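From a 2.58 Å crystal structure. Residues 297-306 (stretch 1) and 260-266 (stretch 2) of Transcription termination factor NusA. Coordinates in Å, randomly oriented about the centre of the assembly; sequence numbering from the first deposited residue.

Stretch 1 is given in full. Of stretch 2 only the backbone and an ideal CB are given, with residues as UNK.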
# COMPACT_ATOMS: atom_id res chain seq x y z
N GLN A 297 -13.49 11.99 8.75
CA GLN A 297 -12.64 11.87 7.57
C GLN A 297 -11.51 12.89 7.52
O GLN A 297 -10.38 12.56 7.17
CB GLN A 297 -13.50 12.00 6.30
CG GLN A 297 -12.77 11.67 5.01
CD GLN A 297 -13.60 11.99 3.79
OE1 GLN A 297 -14.14 13.09 3.65
NE2 GLN A 297 -13.72 11.02 2.88
N ASN A 298 -11.83 14.14 7.86
CA ASN A 298 -10.87 15.24 7.77
C ASN A 298 -9.58 15.00 8.56
O ASN A 298 -8.50 14.92 7.98
CB ASN A 298 -11.52 16.54 8.24
CG ASN A 298 -10.67 17.76 7.91
OD1 ASN A 298 -10.12 17.87 6.81
ND2 ASN A 298 -10.56 18.68 8.86
N VAL A 299 -9.71 14.89 9.88
CA VAL A 299 -8.56 14.66 10.76
C VAL A 299 -7.83 13.37 10.39
O VAL A 299 -6.60 13.32 10.38
CB VAL A 299 -8.99 14.58 12.24
CG1 VAL A 299 -7.82 14.18 13.12
CG2 VAL A 299 -9.57 15.90 12.69
N ARG A 300 -8.61 12.34 10.07
CA ARG A 300 -8.07 11.04 9.68
C ARG A 300 -7.11 11.16 8.50
O ARG A 300 -6.02 10.60 8.51
CB ARG A 300 -9.21 10.08 9.33
CG ARG A 300 -8.83 8.62 9.26
CD ARG A 300 -10.00 7.79 8.76
NE ARG A 300 -11.26 8.26 9.33
CZ ARG A 300 -12.46 7.99 8.83
NH1 ARG A 300 -12.57 7.25 7.73
NH2 ARG A 300 -13.55 8.46 9.41
N LEU A 301 -7.53 11.91 7.48
CA LEU A 301 -6.70 12.15 6.31
C LEU A 301 -5.53 13.07 6.64
O LEU A 301 -4.42 12.90 6.14
CB LEU A 301 -7.53 12.74 5.17
CG LEU A 301 -8.53 11.79 4.51
CD1 LEU A 301 -9.34 12.52 3.45
CD2 LEU A 301 -7.81 10.59 3.90
N ALA A 302 -5.79 14.05 7.50
CA ALA A 302 -4.76 14.99 7.92
C ALA A 302 -3.66 14.29 8.71
O ALA A 302 -2.50 14.70 8.69
CB ALA A 302 -5.36 16.12 8.74
N SER A 303 -4.04 13.22 9.40
CA SER A 303 -3.08 12.43 10.17
C SER A 303 -2.15 11.64 9.25
O SER A 303 -0.94 11.63 9.46
CB SER A 303 -3.82 11.48 11.12
OG SER A 303 -4.58 12.20 12.07
N LYS A 304 -2.73 10.98 8.25
CA LYS A 304 -1.94 10.25 7.26
C LYS A 304 -0.98 11.17 6.52
O LYS A 304 0.17 10.83 6.28
CB LYS A 304 -2.85 9.55 6.25
CG LYS A 304 -3.50 8.26 6.73
CD LYS A 304 -3.82 7.37 5.54
CE LYS A 304 -4.83 6.29 5.90
NZ LYS A 304 -6.20 6.84 6.06
N LEU A 305 -1.48 12.35 6.15
CA LEU A 305 -0.71 13.31 5.37
C LEU A 305 0.50 13.83 6.16
O LEU A 305 1.61 13.91 5.63
CB LEU A 305 -1.59 14.49 4.95
CG LEU A 305 -1.03 15.41 3.87
CD1 LEU A 305 -0.97 14.69 2.53
CD2 LEU A 305 -1.86 16.68 3.76
N VAL A 306 0.26 14.18 7.42
CA VAL A 306 1.32 14.70 8.28
C VAL A 306 2.24 13.58 8.75
O VAL A 306 3.47 13.73 8.76
CB VAL A 306 0.72 15.44 9.50
CG1 VAL A 306 1.80 15.74 10.52
CG2 VAL A 306 0.03 16.72 9.05
N UNK A 260 -2.31 23.51 7.56
CA UNK A 260 -2.59 23.38 6.13
C UNK A 260 -3.40 22.12 5.83
O UNK A 260 -4.29 22.13 4.99
CB UNK A 260 -1.28 23.36 5.34
N UNK A 261 -3.06 21.03 6.53
CA UNK A 261 -3.74 19.76 6.33
C UNK A 261 -5.09 19.73 7.02
O UNK A 261 -5.96 18.91 6.69
CB UNK A 261 -2.87 18.61 6.84
N UNK A 262 -5.28 20.63 7.99
CA UNK A 262 -6.52 20.69 8.75
C UNK A 262 -7.58 21.55 8.06
O UNK A 262 -8.69 21.71 8.58
CB UNK A 262 -6.24 21.23 10.15
N UNK A 263 -7.23 22.10 6.90
CA UNK A 263 -8.18 22.88 6.11
C UNK A 263 -9.38 22.02 5.72
O UNK A 263 -9.25 20.80 5.59
CB UNK A 263 -7.50 23.45 4.86
N UNK A 264 -10.56 22.64 5.53
CA UNK A 264 -10.89 24.07 5.59
C UNK A 264 -10.86 24.70 6.99
O UNK A 264 -10.82 25.92 7.10
CB UNK A 264 -12.28 24.28 4.99
N UNK A 265 -10.89 23.87 8.03
CA UNK A 265 -10.96 24.38 9.40
C UNK A 265 -9.75 25.23 9.78
O UNK A 265 -8.64 25.00 9.28
CB UNK A 265 -11.09 23.21 10.38
N UNK A 266 -9.97 26.20 10.66
CA UNK A 266 -8.90 27.06 11.14
C UNK A 266 -8.36 26.57 12.48
O UNK A 266 -9.12 26.10 13.32
CB UNK A 266 -9.39 28.50 11.26

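Position 260 lies in the last part of a helix. Its CA-to-CB bond points sideways, and no atom of stretch 1 lies within 5.5 Å of the ideal CB. Stretch 1 sets no demand here, so most helix-tolerant residues would suit. The residue is Asn260. Chi1 is in m, and the end of the side chain leads away from stretch 1.

Position 261 is where the two backbones come nearest. Its CA lies 5.1 Å from the CA of Ala302, the closest such pair, and CA-to-CB points toward stretch 1. The ideal CB is 3.8 Å from Leu305 CD2, 4.0 Å from Ala302 CB and 4.1 Å from Val306 CG2. These neighbours are all apolar and already at van der Waals distance. A small residue suits best: alanine fills the space, serine would also be small enough, and glycine would leave the space unfilled. The residue is Ala261. Its methyl packs against all three side chains, and its O lies 3.5 Å from Ala302 CB.

Position 262 has phi/psi of -86/0, and the chain has left the helix. CA-to-CB points sideways. The ideal CB is 5.2 Å from Asn298 ND2 and 5.4 Å from Ala302 CB, so there is room for a longer side chain. Ala302 CB and Val299 CG2 offer an apolar surface, which a flexible side chain such as methionine or leucine could reach. The residue is Met262, deposited as selenomethionine, with all three chi angles in m. Its end comes nearer to stretch 1: SE is 3.8 Å from Ala302 CB, and CE is 3.8 Å from Val299 CG2.

Position 263 points away from stretch 1, at phi/psi of -60/151. A polar side chain would be at home there. The residue is Gln263. Its backbone O lies 3.3 Å from Asn298 OD1.

Position 264 follows a cis peptide bond, visible in the backbone, and has a phi of -70°. Both favour proline. The residue is Pro264, with no contact with stretch 1.

Position 265 points toward stretch 1, with its ideal CB 4.8 Å from Asn298 ND2. The O of 262 is also near. A small polar side chain such as serine or threonine could serve the turn. The residue is Ser265, chi1 in p. Its OG donates a very short hydrogen bond of 2.3 Å to Met262 O, tying the turn together. OG is 4.1 Å from Asn298 ND2.

Position 266 is out of reach of stretch 1, and many polar or charged residues would fit. The residue is Glu266.

Stretch 2 (260-266) NAMQPSE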
# COMPACT_ATOMS: atom_id res chain seq x y z
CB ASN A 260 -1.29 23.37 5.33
CG ASN A 260 -0.62 24.72 5.28
OD1 ASN A 260 -1.06 25.67 5.94
ND2 ASN A 260 0.46 24.82 4.51
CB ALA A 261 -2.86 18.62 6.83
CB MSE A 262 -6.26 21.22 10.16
CG MSE A 262 -5.58 20.22 11.08
SE MSE A 262 -6.64 18.61 11.34
CE MSE A 262 -8.24 19.41 12.11
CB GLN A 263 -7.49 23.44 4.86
CG GLN A 263 -6.47 24.53 5.13
CD GLN A 263 -7.10 25.81 5.63
OE1 GLN A 263 -8.26 26.10 5.34
NE2 GLN A 263 -6.34 26.60 6.38
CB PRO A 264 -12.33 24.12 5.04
CG PRO A 264 -12.54 22.80 4.36
CD PRO A 264 -11.72 21.83 5.13
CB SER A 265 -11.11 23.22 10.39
OG SER A 265 -9.93 22.43 10.43
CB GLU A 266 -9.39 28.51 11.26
CG GLU A 266 -9.84 29.12 9.95
CD GLU A 266 -10.27 30.57 10.10
OE1 GLU A 266 -10.33 31.06 11.24
OE2 GLU A 266 -10.55 31.22 9.07
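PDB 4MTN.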